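PDB 6WTE: B12-binding domain-containing protein, which probably transfers a methyl group by non-radical catalysis as TsrM, a radical SAM methylase that binds cobalamin and a [4Fe-4S] cluster. Local coordinates for residues Leu222-Cys227 against Ile278-Asn283; Thr242-Arg247 against Phe274-Ala279; Ser251-Met256 against Leu285-Arg290. All coordinates share one frame; numbering follows the deposited sequence. Where two conformers were deposited one is given.

Interaction 1. Residues Leu222-Cys227 against Ile278-Asn283; sequences LTKNGC and IAHAKN. With SF4 (iron/sulfur cluster), chain C; EDO (1,2-ethanediol), chain G.
His280 and Ala281, in the first turns of helix 278-294, meet Thr223 and Lys224 of the chain that leads to the iron-sulfur cluster. Just before them, Ile278 opens the helix with its backbone N bonded to O1 of a 1,2-ethanediol at 2.9 Å. His280 does most of the work. Its CG lies anti to the backbone N (chi1 -174°), which carries the imidazole alongside Thr223. There CE1 comes within 3.2 Å of Thr223 O, obliquely to the ring, and Thr223 CB sits at the ring edge. Both ring nitrogens are engaged: NE2 bonds to Arg247 O, and ND1 meets a water in the ring plane at 2.8 Å. That water also donates to Thr223 OG1 and accepts from Lys224 NZ, each at 2.8 Å, so one molecule ties three side chains together. With an alanine here, this water and the carbonyl of Arg247 would probably each lose a partner, and a gap would open beside Thr223. One residue on, Ala281 CB lies 3.7 Å from Lys224 NZ in the lysine conformer described here. The ammonium is held mainly by Phe274 O and Leu276 O, while Thr223 OG1 also bonds to Asp271. Beyond Lys224 the chain runs through Gly226 to Cys227, whose SG binds an iron of the cluster at 2.2 Å. Cys227, Cys231 and Cys234 form the CX3CX2C motif of radical SAM enzymes, its first cysteine reached here from a segment packed on a barrel helix.

Interaction 2. Residues Thr242-Arg247 against Phe274-Ala279; sequences TRYGQR and FNLSIA. With EDO (1,2-ethanediol), chain G.
Tyr244 lies nearly flat beneath Ser277: the serine CB stands over the centre of the ring, 4.0 Å from the centroid and only 12° off the ring normal, a CH-pi contact made by the methylene. The hydroxyl end of the same tyrosine reaches past Ser277 to its neighbour, OH coming 3.4 Å from Leu276 CB, with the two side chains set slantwise to one another. Gln246, two residues along from Tyr244, meets Ser277 from another direction. Its side chain runs extended beyond CG, and NE2 donates to Ser277 OG at 2.8 Å. The oxygen lies close to the amide plane, but the bond is bent, with an N-H...O angle of 130°. Ser277 can serve both partners because its OG is turned anti to the backbone N (chi1 -159°), placing OG where the glutamine amide can donate to it while CB stays above the tyrosine. The serine itself has a left-handed backbone and takes the N-cap position of helix 278-294, without a capping bond from its side chain. Its backbone N instead reaches O2 of the ethanediol at 2.9 Å; the diol, probably from the crystallisation liquor, thus bridges two successive amides at the helix start. Leu276 touches the iron-sulfur cluster and Tyr229, and Tyr244 comes near Cys227, so this small contact borders the cluster pocket. Tyr244 OH has a hydrogen bond outside the two segments. The chemistry is mixed: the aromatic face and the leucine meet the turn before the helix through van der Waals contact, and a single bent hydrogen bond from an uncharged amide supplies the direct polar link and gives it direction.

Interaction 3. Residues Ser251-Met256 against Leu285-Arg290; sequences SVVDEM and LREIVR
Glu287, whose CG rests against Val253 of the facing helix, has its OE2 gripped by two arginines of its own helix, Arg290 and Arg291. Arg290 takes the carboxylate side-on: NH2 meets OE2 at 2.8 Å, and NE meets OE1 at 3.0 Å along an almost straight bond of 174°. Both oxygens are approached on their syn side, somewhat out of the carboxylate plane, whereas they lie nearly in the guanidinium plane. The second arginine also bridges to Asp254 across the groove, which probably eases having two carboxylates only 6.7 Å apart between Asp254 OD1 and Glu287 OE2. Below this charged rim the contact turns apolar. Glu287 leaves its backbone with CG anti to N, then bends at chi2 (63°), so the methylene lies 3.7 Å from Val253 CG2 while the carboxylate folds back toward Arg290. The same valine methyl touches Ile288 CG1 at 4.0 Å. Deeper still, Ile288 CD1 meets Met256 CE at 3.7 Å, the two side chains crossing at about a right angle. The short segments pack with their axes 10.0 Å apart, at a crossing angle of -49°. Met256 continues inward to Ile221 on strand 219-221, and on the far helix Leu285 leans on Phe318 and Leu322 of helix 316-325, placing the pair in the helical layer outside the parallel barrel strands.

In the fold
All three interactions gather round helix 278-294: interaction 1 uses its first turns, interaction 2 the turn and N-cap residue just before it, and interaction 3 its middle. The first two lie against neighbouring strands of one small antiparallel sheet, 224-225 and 245-246, and the Lys224 ammonium ties the two together. Interaction 1 is buried and water-mediated; interaction 2 is only partly buried and combines an aromatic face with one direct hydrogen bond. Interaction 3, also buried but farther from the cofactors, is apolar helix packing beneath a charged edge. Arg247, following strand 245-246, links interaction 2 to interaction 3 through its salt bridge to Glu255 of helix 249-261.

Interaction 1. Residues Leu222-Cys227 against Ile278-Asn283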
ATOM      1  N   LEU A 222      11.967   3.903  -2.965  1.00 10.89           N
ATOM      2  CA  LEU A 222      11.045   4.652  -3.797  1.00 11.02           C
ATOM      3  C   LEU A 222      11.821   5.285  -4.942  1.00 10.72           C
ATOM      4  O   LEU A 222      12.882   5.875  -4.724  1.00 12.09           O
ATOM      5  CB  LEU A 222      10.355   5.734  -2.967  1.00 10.55           C
ATOM      6  CG  LEU A 222       9.434   6.668  -3.745  1.00 10.05           C
ATOM      7  CD1 LEU A 222       8.227   5.895  -4.244  1.00 11.88           C
ATOM      8  CD2 LEU A 222       9.014   7.833  -2.851  1.00 10.07           C
ATOM      9  N   THR A 223      11.303   5.155  -6.163  1.00 10.86           N
ATOM     10  CA  THR A 223      11.924   5.838  -7.293  1.00 11.29           C
ATOM     11  C   THR A 223      11.073   6.966  -7.852  1.00 11.96           C
ATOM     12  O   THR A 223      11.620   7.924  -8.410  1.00 12.15           O
ATOM     13  CB  THR A 223      12.265   4.839  -8.416  1.00 12.61           C
ATOM     14  OG1 THR A 223      11.153   4.675  -9.310  1.00 14.04           O
ATOM     15  CG2 THR A 223      12.655   3.479  -7.832  1.00 12.56           C
ATOM     16  N   LYS A 224       9.760   6.907  -7.669  1.00 10.30           N
ATOM     17  CA  LYS A 224       8.868   7.933  -8.192  0.50 12.80           C
ATOM     18  C   LYS A 224       7.522   7.816  -7.493  1.00 12.19           C
ATOM     19  O   LYS A 224       7.039   6.707  -7.249  1.00 12.57           O
ATOM     20  CB  LYS A 224       8.699   7.795  -9.712  0.50 12.91           C
ATOM     21  CG  LYS A 224       8.193   6.427 -10.152  0.50 12.50           C
ATOM     22  CD  LYS A 224       8.765   6.025 -11.506  0.50 14.26           C
ATOM     23  CE  LYS A 224       8.413   4.582 -11.837  0.50 13.91           C
ATOM     24  NZ  LYS A 224       9.180   4.070 -13.010  0.50 10.94           N
ATOM     25  N   ASN A 225       6.924   8.956  -7.178  1.00 10.99           N
ATOM     26  CA  ASN A 225       5.612   8.960  -6.557  1.00 10.95           C
ATOM     27  C   ASN A 225       4.520   9.109  -7.611  1.00 10.45           C
ATOM     28  O   ASN A 225       4.655   9.893  -8.550  1.00 12.31           O
ATOM     29  CB  ASN A 225       5.492  10.095  -5.542  1.00 11.38           C
ATOM     30  CG  ASN A 225       4.143  10.122  -4.874  1.00 10.25           C
ATOM     31  OD1 ASN A 225       3.876   9.321  -3.979  1.00 13.47           O
ATOM     32  ND2 ASN A 225       3.267  11.024  -5.317  1.00 10.03           N
ATOM     33  N   GLY A 226       3.433   8.374  -7.428  1.00 11.41           N
ATOM     34  CA  GLY A 226       2.198   8.611  -8.148  1.00 10.02           C
ATOM     35  C   GLY A 226       1.931   7.552  -9.207  1.00 11.13           C
ATOM     36  O   GLY A 226       2.756   6.689  -9.498  1.00 13.26           O
ATOM     37  N   CYS A 227       0.727   7.638  -9.780  1.00  9.94           N
ATOM     38  CA  CYS A 227       0.337   6.807 -10.911  1.00 11.81           C
ATOM     39  C   CYS A 227      -0.580   7.616 -11.808  1.00 12.57           C
ATOM     40  O   CYS A 227      -1.550   8.207 -11.324  1.00 11.41           O
ATOM     41  CB  CYS A 227      -0.385   5.525 -10.477  1.00 11.57           C
ATOM     42  SG  CYS A 227      -0.766   4.443 -11.913  1.00 10.77           S
ATOM     43  N   ILE A 278       8.449   4.622 -17.959  1.00 14.20           N
ATOM     44  CA  ILE A 278       9.451   3.591 -18.212  1.00 13.09           C
ATOM     45  C   ILE A 278      10.833   4.189 -18.436  1.00 15.00           C
ATOM     46  O   ILE A 278      11.849   3.557 -18.105  1.00 14.14           O
ATOM     47  CB  ILE A 278       9.013   2.720 -19.409  1.00 16.26           C
ATOM     48  CG1 ILE A 278      10.032   1.602 -19.676  1.00 16.85           C
ATOM     49  CG2 ILE A 278       8.819   3.576 -20.649  1.00 15.60           C
ATOM     50  CD1 ILE A 278      10.079   0.523 -18.602  1.00 14.18           C
ATOM     51  N   ALA A 279      10.915   5.395 -18.997  1.00 13.29           N
ATOM     52  CA  ALA A 279      12.226   5.967 -19.280  1.00 14.39           C
ATOM     53  C   ALA A 279      13.009   6.194 -17.993  1.00 17.32           C
ATOM     54  O   ALA A 279      14.220   5.947 -17.941  1.00 13.94           O
ATOM     55  CB  ALA A 279      12.077   7.271 -20.066  1.00 16.59           C
ATOM     56  N   HIS A 280      12.325   6.649 -16.938  1.00 12.79           N
ATOM     57  CA  HIS A 280      12.966   6.813 -15.637  1.00 14.70           C
ATOM     58  C   HIS A 280      13.429   5.473 -15.075  1.00 15.85           C
ATOM     59  O   HIS A 280      14.539   5.364 -14.541  1.00 14.21           O
ATOM     60  CB  HIS A 280      11.987   7.491 -14.677  1.00 15.48           C
ATOM     61  CG  HIS A 280      12.575   7.842 -13.346  1.00 13.79           C
ATOM     62  ND1 HIS A 280      12.453   7.023 -12.243  1.00 14.07           N
ATOM     63  CD2 HIS A 280      13.243   8.942 -12.927  1.00 15.68           C
ATOM     64  CE1 HIS A 280      13.043   7.594 -11.208  1.00 13.68           C
ATOM     65  NE2 HIS A 280      13.528   8.761 -11.595  1.00 14.08           N
ATOM     66  N   ALA A 281      12.595   4.438 -15.194  1.00 14.62           N
ATOM     67  CA  ALA A 281      12.972   3.123 -14.689  1.00 14.61           C
ATOM     68  C   ALA A 281      14.211   2.598 -15.402  1.00 12.64           C
ATOM     69  O   ALA A 281      15.144   2.093 -14.763  1.00 13.01           O
ATOM     70  CB  ALA A 281      11.807   2.145 -14.849  1.00 14.06           C
ATOM     71  N   LYS A 282      14.239   2.714 -16.734  1.00 13.30           N
ATOM     72  CA  LYS A 282      15.395   2.241 -17.487  1.00 11.95           C
ATOM     73  C   LYS A 282      16.642   3.060 -17.172  1.00 14.33           C
ATOM     74  O   LYS A 282      17.738   2.504 -17.054  1.00 13.09           O
ATOM     75  CB  LYS A 282      15.101   2.262 -18.984  1.00 14.06           C
ATOM     76  CG  LYS A 282      14.178   1.139 -19.417  1.00 13.47           C
ATOM     77  CD  LYS A 282      13.917   1.178 -20.914  1.00 17.21           C
ATOM     78  CE  LYS A 282      13.203  -0.082 -21.371  1.00 19.65           C
ATOM     79  NZ  LYS A 282      12.986  -0.079 -22.852  1.00 18.85           N
ATOM     80  N   ASN A 283      16.501   4.380 -17.022  1.00 15.41           N
ATOM     81  CA  ASN A 283      17.652   5.193 -16.636  1.00 16.11           C
ATOM     82  C   ASN A 283      18.164   4.807 -15.253  1.00 14.98           C
ATOM     83  O   ASN A 283      19.380   4.801 -15.005  1.00 14.42           O
ATOM     84  CB  ASN A 283      17.283   6.678 -16.662  1.00 15.84           C
ATOM     85  CG  ASN A 283      17.228   7.244 -18.064  1.00 17.51           C
ATOM     86  OD1 ASN A 283      17.849   6.714 -18.984  1.00 22.01           O
ATOM     87  ND2 ASN A 283      16.485   8.334 -18.233  1.00 20.63           N
TER
HETATM   88 FE1  SF4 C 801      -3.694   0.773 -12.141  1.00 12.88          FE
HETATM   89 FE2  SF4 C 801      -1.899   2.671 -11.292  1.00 11.85          FE
HETATM   90 FE3  SF4 C 801      -1.379   0.052 -10.822  1.00 13.00          FE
HETATM   91 FE4  SF4 C 801      -3.376   1.281  -9.479  1.00 12.89          FE
HETATM   92  S1  SF4 C 801      -1.157   1.761  -9.326  1.00 12.13           S
HETATM   93  S2  SF4 C 801      -3.467  -0.768 -10.464  1.00 12.93           S
HETATM   94  S3  SF4 C 801      -4.163   2.735 -11.054  1.00 12.61           S
HETATM   95  S4  SF4 C 801      -1.562   1.049 -12.873  1.00 13.13           S
HETATM   96  C1  EDO G 805       5.081   4.088 -19.849  1.00 19.48           C
HETATM   97  O1  EDO G 805       6.068   5.076 -19.534  1.00 22.09           O
HETATM   98  C2  EDO G 805       3.705   4.635 -19.477  1.00 22.57           C
HETATM   99  O2  EDO G 805       3.692   5.001 -18.088  1.00 23.16           O
HETATM  100  O   HOH W   1      11.727   4.364 -12.013  1.00 13.60           O

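Interaction 2. Residues Thr242-Arg247 against Phe274-Ala279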
ATOM      1  N   THR A 242      -1.752  11.745  -9.135  1.00 10.70           N
ATOM      2  CA  THR A 242      -2.106  11.323 -10.485  1.00 10.37           C
ATOM      3  C   THR A 242      -1.011  11.574 -11.512  1.00 13.20           C
ATOM      4  O   THR A 242      -1.223  11.282 -12.693  1.00 12.58           O
ATOM      5  CB  THR A 242      -3.372  12.050 -10.950  1.00 12.25           C
ATOM      6  OG1 THR A 242      -3.120  13.463 -10.969  1.00 12.03           O
ATOM      7  CG2 THR A 242      -4.531  11.764 -10.009  1.00 14.64           C
ATOM      8  N   ARG A 243       0.127  12.137 -11.111  1.00 11.74           N
ATOM      9  CA  ARG A 243       1.245  12.364 -12.017  1.00 12.82           C
ATOM     10  C   ARG A 243       2.534  11.944 -11.321  1.00 11.85           C
ATOM     11  O   ARG A 243       2.603  11.867 -10.091  1.00 13.61           O
ATOM     12  CB  ARG A 243       1.333  13.832 -12.459  1.00 15.34           C
ATOM     13  CG  ARG A 243       0.140  14.299 -13.294  1.00 17.71           C
ATOM     14  CD  ARG A 243       0.055  13.562 -14.627  1.00 16.82           C
ATOM     15  NE  ARG A 243      -1.090  14.022 -15.408  1.00 23.32           N
ATOM     16  CZ  ARG A 243      -2.258  13.387 -15.476  1.00 29.49           C
ATOM     17  NH1 ARG A 243      -2.439  12.248 -14.819  1.00 21.42           N
ATOM     18  NH2 ARG A 243      -3.246  13.889 -16.210  1.00 24.73           N
ATOM     19  N   TYR A 244       3.564  11.681 -12.120  1.00 12.64           N
ATOM     20  CA  TYR A 244       4.808  11.139 -11.587  1.00 12.76           C
ATOM     21  C   TYR A 244       5.675  12.254 -11.019  1.00 13.88           C
ATOM     22  O   TYR A 244       6.035  13.201 -11.726  1.00 16.47           O
ATOM     23  CB  TYR A 244       5.547  10.344 -12.664  1.00 12.84           C
ATOM     24  CG  TYR A 244       4.714   9.160 -13.080  1.00 13.83           C
ATOM     25  CD1 TYR A 244       4.489   8.115 -12.197  1.00 15.40           C
ATOM     26  CD2 TYR A 244       4.098   9.115 -14.325  1.00 13.60           C
ATOM     27  CE1 TYR A 244       3.698   7.046 -12.548  1.00 15.30           C
ATOM     28  CE2 TYR A 244       3.303   8.041 -14.689  1.00 16.91           C
ATOM     29  CZ  TYR A 244       3.102   7.014 -13.788  1.00 14.56           C
ATOM     30  OH  TYR A 244       2.312   5.937 -14.123  1.00 14.42           O
ATOM     31  N   GLY A 245       5.982  12.146  -9.731  1.00 14.19           N
ATOM     32  CA  GLY A 245       7.032  12.936  -9.121  1.00 11.85           C
ATOM     33  C   GLY A 245       8.283  12.084  -9.089  1.00 12.28           C
ATOM     34  O   GLY A 245       8.448  11.260  -8.188  1.00 13.84           O
ATOM     35  N   GLN A 246       9.144  12.241 -10.095  1.00 12.39           N
ATOM     36  CA  GLN A 246      10.312  11.385 -10.253  1.00 13.56           C
ATOM     37  C   GLN A 246      11.445  11.874  -9.364  1.00 14.02           C
ATOM     38  O   GLN A 246      11.776  13.062  -9.366  1.00 15.26           O
ATOM     39  CB  GLN A 246      10.774  11.376 -11.710  1.00 13.33           C
ATOM     40  CG  GLN A 246       9.753  10.856 -12.706  1.00 17.71           C
ATOM     41  CD  GLN A 246      10.251  10.938 -14.137  1.00 18.74           C
ATOM     42  OE1 GLN A 246      11.260  11.585 -14.419  1.00 22.90           O
ATOM     43  NE2 GLN A 246       9.542  10.285 -15.049  1.00 23.16           N
ATOM     44  N   ARG A 247      12.058  10.953  -8.628  1.00 13.35           N
ATOM     45  CA  ARG A 247      13.223  11.309  -7.835  1.00 11.27           C
ATOM     46  C   ARG A 247      14.461  11.384  -8.716  1.00 12.26           C
ATOM     47  O   ARG A 247      14.571  10.690  -9.736  1.00 11.57           O
ATOM     48  CB  ARG A 247      13.459  10.297  -6.716  1.00 13.47           C
ATOM     49  CG  ARG A 247      12.331  10.167  -5.715  1.00 13.71           C
ATOM     50  CD  ARG A 247      12.716   9.163  -4.644  1.00 10.48           C
ATOM     51  NE  ARG A 247      13.895   9.608  -3.897  1.00 13.76           N
ATOM     52  CZ  ARG A 247      14.632   8.826  -3.115  1.00 14.91           C
ATOM     53  NH1 ARG A 247      14.318   7.546  -2.963  1.00 13.58           N
ATOM     54  NH2 ARG A 247      15.684   9.327  -2.478  1.00 12.36           N
ATOM     55  N   PHE A 274       6.573  -0.085 -11.096  1.00 12.80           N
ATOM     56  CA  PHE A 274       7.955   0.272 -11.416  1.00 13.57           C
ATOM     57  C   PHE A 274       8.134   0.577 -12.901  1.00 13.95           C
ATOM     58  O   PHE A 274       8.886   1.491 -13.257  1.00 12.42           O
ATOM     59  CB  PHE A 274       8.920  -0.834 -10.981  1.00 11.78           C
ATOM     60  CG  PHE A 274      10.370  -0.535 -11.292  1.00 12.62           C
ATOM     61  CD1 PHE A 274      10.977   0.611 -10.810  1.00 15.30           C
ATOM     62  CD2 PHE A 274      11.121  -1.405 -12.068  1.00 10.49           C
ATOM     63  CE1 PHE A 274      12.312   0.890 -11.092  1.00 15.89           C
ATOM     64  CE2 PHE A 274      12.452  -1.135 -12.357  1.00 13.26           C
ATOM     65  CZ  PHE A 274      13.049   0.012 -11.869  1.00 12.49           C
ATOM     66  N   ASN A 275       7.450  -0.157 -13.787  1.00 10.78           N
ATOM     67  CA  ASN A 275       7.680  -0.005 -15.220  1.00 11.94           C
ATOM     68  C   ASN A 275       6.756   1.010 -15.891  1.00 13.32           C
ATOM     69  O   ASN A 275       6.843   1.189 -17.108  1.00 13.25           O
ATOM     70  CB  ASN A 275       7.556  -1.363 -15.943  1.00 11.54           C
ATOM     71  CG  ASN A 275       6.158  -1.959 -15.848  1.00 13.17           C
ATOM     72  OD1 ASN A 275       5.446  -1.766 -14.859  1.00 14.01           O
ATOM     73  ND2 ASN A 275       5.763  -2.702 -16.876  1.00 13.55           N
ATOM     74  N   LEU A 276       5.867   1.666 -15.154  1.00 13.92           N
ATOM     75  CA  LEU A 276       5.227   2.848 -15.709  1.00 15.15           C
ATOM     76  C   LEU A 276       6.164   4.029 -15.505  1.00 14.75           C
ATOM     77  O   LEU A 276       7.010   4.015 -14.609  1.00 17.96           O
ATOM     78  CB  LEU A 276       3.856   3.086 -15.074  1.00 14.97           C
ATOM     79  CG  LEU A 276       2.856   1.945 -15.313  1.00 13.67           C
ATOM     80  CD1 LEU A 276       1.465   2.317 -14.804  1.00 12.79           C
ATOM     81  CD2 LEU A 276       2.787   1.551 -16.797  1.00 15.88           C
ATOM     82  N   SER A 277       6.043   5.037 -16.363  1.00 13.40           N
ATOM     83  CA  SER A 277       7.105   6.027 -16.528  1.00 13.30           C
ATOM     84  C   SER A 277       8.423   5.295 -16.806  1.00 16.63           C
ATOM     85  O   SER A 277       9.365   5.299 -16.012  1.00 15.84           O
ATOM     86  CB  SER A 277       7.205   6.940 -15.298  1.00 15.86           C
ATOM     87  OG  SER A 277       7.866   8.157 -15.600  1.00 16.21           O
ATOM     88  N   ILE A 278       8.449   4.622 -17.959  1.00 14.20           N
ATOM     89  CA  ILE A 278       9.451   3.591 -18.212  1.00 13.09           C
ATOM     90  C   ILE A 278      10.833   4.189 -18.436  1.00 15.00           C
ATOM     91  O   ILE A 278      11.849   3.557 -18.105  1.00 14.14           O
ATOM     92  CB  ILE A 278       9.013   2.720 -19.409  1.00 16.26           C
ATOM     93  CG1 ILE A 278      10.032   1.602 -19.676  1.00 16.85           C
ATOM     94  CG2 ILE A 278       8.819   3.576 -20.649  1.00 15.60           C
ATOM     95  CD1 ILE A 278      10.079   0.523 -18.602  1.00 14.18           C
ATOM     96  N   ALA A 279      10.915   5.395 -18.997  1.00 13.29           N
ATOM     97  CA  ALA A 279      12.226   5.967 -19.280  1.00 14.39           C
ATOM     98  C   ALA A 279      13.009   6.194 -17.993  1.00 17.32           C
ATOM     99  O   ALA A 279      14.220   5.947 -17.941  1.00 13.94           O
ATOM    100  CB  ALA A 279      12.077   7.271 -20.066  1.00 16.59           C
TER
HETATM  101  C1  EDO G 805       5.081   4.088 -19.849  1.00 19.48           C
HETATM  102  O1  EDO G 805       6.068   5.076 -19.534  1.00 22.09           O
HETATM  103  C2  EDO G 805       3.705   4.635 -19.477  1.00 22.57           C
HETATM  104  O2  EDO G 805       3.692   5.001 -18.088  1.00 23.16           O

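Interaction 3. Residues Ser251-Met256 against Leu285-Arg290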
ATOM      1  N   SER A 251      20.108  10.291  -6.538  1.00 13.04           N
ATOM      2  CA  SER A 251      19.672  10.186  -5.148  1.00 13.00           C
ATOM      3  C   SER A 251      19.085   8.813  -4.856  1.00 13.82           C
ATOM      4  O   SER A 251      19.356   8.230  -3.798  1.00 12.85           O
ATOM      5  CB  SER A 251      18.651  11.281  -4.824  1.00 14.77           C
ATOM      6  OG  SER A 251      19.227  12.570  -4.974  1.00 17.76           O
ATOM      7  N   VAL A 252      18.271   8.284  -5.775  1.00 12.10           N
ATOM      8  CA  VAL A 252      17.715   6.942  -5.594  1.00 11.50           C
ATOM      9  C   VAL A 252      18.835   5.917  -5.462  1.00 11.71           C
ATOM     10  O   VAL A 252      18.838   5.090  -4.542  1.00 11.61           O
ATOM     11  CB  VAL A 252      16.774   6.581  -6.757  1.00 11.70           C
ATOM     12  CG1 VAL A 252      16.166   5.216  -6.526  1.00 11.41           C
ATOM     13  CG2 VAL A 252      15.676   7.619  -6.899  1.00 11.80           C
ATOM     14  N   VAL A 253      19.800   5.944  -6.386  1.00 13.28           N
ATOM     15  CA  VAL A 253      20.846   4.929  -6.349  1.00 12.28           C
ATOM     16  C   VAL A 253      21.750   5.124  -5.132  1.00 13.40           C
ATOM     17  O   VAL A 253      22.214   4.145  -4.537  1.00 14.63           O
ATOM     18  CB  VAL A 253      21.644   4.910  -7.666  1.00 12.86           C
ATOM     19  CG1 VAL A 253      22.643   3.767  -7.648  1.00 14.20           C
ATOM     20  CG2 VAL A 253      20.691   4.758  -8.860  1.00 12.40           C
ATOM     21  N   ASP A 254      22.017   6.379  -4.739  1.00 13.40           N
ATOM     22  CA  ASP A 254      22.741   6.629  -3.489  1.00 14.32           C
ATOM     23  C   ASP A 254      22.058   5.944  -2.309  1.00 13.15           C
ATOM     24  O   ASP A 254      22.720   5.328  -1.461  1.00 14.66           O
ATOM     25  CB  ASP A 254      22.833   8.134  -3.198  1.00 14.29           C
ATOM     26  CG  ASP A 254      23.953   8.831  -3.951  1.00 17.29           C
ATOM     27  OD1 ASP A 254      24.703   8.176  -4.708  1.00 16.73           O
ATOM     28  OD2 ASP A 254      24.090  10.059  -3.757  1.00 21.25           O
ATOM     29  N   GLU A 255      20.730   6.060  -2.235  1.00 12.67           N
ATOM     30  CA  GLU A 255      19.979   5.442  -1.146  1.00 12.92           C
ATOM     31  C   GLU A 255      20.060   3.921  -1.197  1.00 12.07           C
ATOM     32  O   GLU A 255      20.255   3.270  -0.163  1.00 12.30           O
ATOM     33  CB  GLU A 255      18.525   5.898  -1.207  1.00 13.02           C
ATOM     34  CG  GLU A 255      17.659   5.373  -0.084  1.00 13.58           C
ATOM     35  CD  GLU A 255      16.291   6.029  -0.083  1.00 15.18           C
ATOM     36  OE1 GLU A 255      16.165   7.110  -0.693  1.00 12.38           O
ATOM     37  OE2 GLU A 255      15.354   5.468   0.518  1.00 12.25           O
ATOM     38  N   MET A 256      19.890   3.339  -2.390  1.00 11.79           N
ATOM     39  CA  MET A 256      20.029   1.894  -2.537  1.00 13.90           C
ATOM     40  C   MET A 256      21.424   1.439  -2.148  1.00 13.36           C
ATOM     41  O   MET A 256      21.588   0.390  -1.518  1.00 12.72           O
ATOM     42  CB  MET A 256      19.724   1.475  -3.974  1.00 12.47           C
ATOM     43  CG  MET A 256      18.315   1.806  -4.404  1.00 11.31           C
ATOM     44  SD  MET A 256      18.028   1.437  -6.141  1.00 14.26           S
ATOM     45  CE  MET A 256      17.980  -0.357  -6.097  1.00 16.04           C
ATOM     46  N   LEU A 285      17.957   1.770 -13.818  1.00 12.57           N
ATOM     47  CA  LEU A 285      18.660   0.498 -13.928  1.00 13.51           C
ATOM     48  C   LEU A 285      20.027   0.685 -14.573  1.00 14.94           C
ATOM     49  O   LEU A 285      21.020   0.100 -14.123  1.00 13.38           O
ATOM     50  CB  LEU A 285      17.812  -0.497 -14.719  1.00 14.99           C
ATOM     51  CG  LEU A 285      16.480  -0.840 -14.043  1.00 15.17           C
ATOM     52  CD1 LEU A 285      15.595  -1.650 -14.986  1.00 14.68           C
ATOM     53  CD2 LEU A 285      16.708  -1.588 -12.736  1.00 14.22           C
ATOM     54  N   ARG A 286      20.101   1.527 -15.607  1.00 15.29           N
ATOM     55  CA  ARG A 286      21.382   1.816 -16.242  1.00 13.90           C
ATOM     56  C   ARG A 286      22.384   2.381 -15.239  1.00 15.65           C
ATOM     57  O   ARG A 286      23.565   2.016 -15.262  1.00 16.49           O
ATOM     58  CB  ARG A 286      21.185   2.789 -17.406  1.00 14.06           C
ATOM     59  CG  ARG A 286      20.454   2.197 -18.612  1.00 18.21           C
ATOM     60  CD  ARG A 286      20.417   3.179 -19.778  1.00 20.85           C
ATOM     61  NE  ARG A 286      19.623   2.660 -20.890  1.00 27.55           N
ATOM     62  CZ  ARG A 286      18.404   3.088 -21.201  1.00 24.61           C
ATOM     63  NH1 ARG A 286      17.835   4.061 -20.497  1.00 23.84           N
ATOM     64  NH2 ARG A 286      17.756   2.549 -22.225  1.00 32.57           N
ATOM     65  N   GLU A 287      21.939   3.284 -14.361  1.00 13.34           N
ATOM     66  CA  GLU A 287      22.852   3.840 -13.366  1.00 15.18           C
ATOM     67  C   GLU A 287      23.284   2.784 -12.355  1.00 14.24           C
ATOM     68  O   GLU A 287      24.452   2.754 -11.946  1.00 14.76           O
ATOM     69  CB  GLU A 287      22.203   5.037 -12.668  1.00 14.51           C
ATOM     70  CG  GLU A 287      23.036   5.628 -11.538  1.00 15.64           C
ATOM     71  CD  GLU A 287      24.364   6.191 -12.008  1.00 20.40           C
ATOM     72  OE1 GLU A 287      24.556   6.381 -13.231  1.00 22.27           O
ATOM     73  OE2 GLU A 287      25.227   6.452 -11.142  1.00 21.52           O
ATOM     74  N   ILE A 288      22.365   1.903 -11.948  1.00 13.04           N
ATOM     75  CA  ILE A 288      22.730   0.824 -11.032  1.00 13.67           C
ATOM     76  C   ILE A 288      23.796  -0.061 -11.662  1.00 13.39           C
ATOM     77  O   ILE A 288      24.795  -0.423 -11.027  1.00 13.67           O
ATOM     78  CB  ILE A 288      21.491   0.002 -10.642  1.00 12.53           C
ATOM     79  CG1 ILE A 288      20.504   0.848  -9.833  1.00 12.18           C
ATOM     80  CG2 ILE A 288      21.909  -1.225  -9.851  1.00 14.25           C
ATOM     81  CD1 ILE A 288      19.200   0.124  -9.575  1.00 11.80           C
ATOM     82  N   VAL A 289      23.587  -0.427 -12.925  1.00 13.45           N
ATOM     83  CA  VAL A 289      24.542  -1.273 -13.634  1.00 14.02           C
ATOM     84  C   VAL A 289      25.883  -0.568 -13.764  1.00 17.27           C
ATOM     85  O   VAL A 289      26.943  -1.180 -13.583  1.00 16.79           O
ATOM     86  CB  VAL A 289      23.974  -1.668 -15.010  1.00 15.62           C
ATOM     87  CG1 VAL A 289      25.048  -2.337 -15.861  1.00 15.12           C
ATOM     88  CG2 VAL A 289      22.779  -2.581 -14.833  1.00 17.02           C
ATOM     89  N   ARG A 290      25.856   0.732 -14.062  1.00 16.00           N
ATOM     90  CA  ARG A 290      27.101   1.469 -14.245  1.00 16.92           C
ATOM     91  C   ARG A 290      27.919   1.495 -12.962  1.00 17.40           C
ATOM     92  O   ARG A 290      29.139   1.300 -12.998  1.00 18.16           O
ATOM     93  CB  ARG A 290      26.811   2.897 -14.710  1.00 17.61           C
ATOM     94  CG  ARG A 290      28.066   3.704 -15.010  1.00 20.17           C
ATOM     95  CD  ARG A 290      27.796   5.205 -15.039  1.00 24.19           C
ATOM     96  NE  ARG A 290      27.481   5.740 -13.714  1.00 22.27           N
ATOM     97  CZ  ARG A 290      28.394   6.015 -12.785  1.00 26.94           C
ATOM     98  NH1 ARG A 290      29.679   5.798 -13.032  1.00 27.69           N
ATOM     99  NH2 ARG A 290      28.024   6.502 -11.607  1.00 25.72           N
TER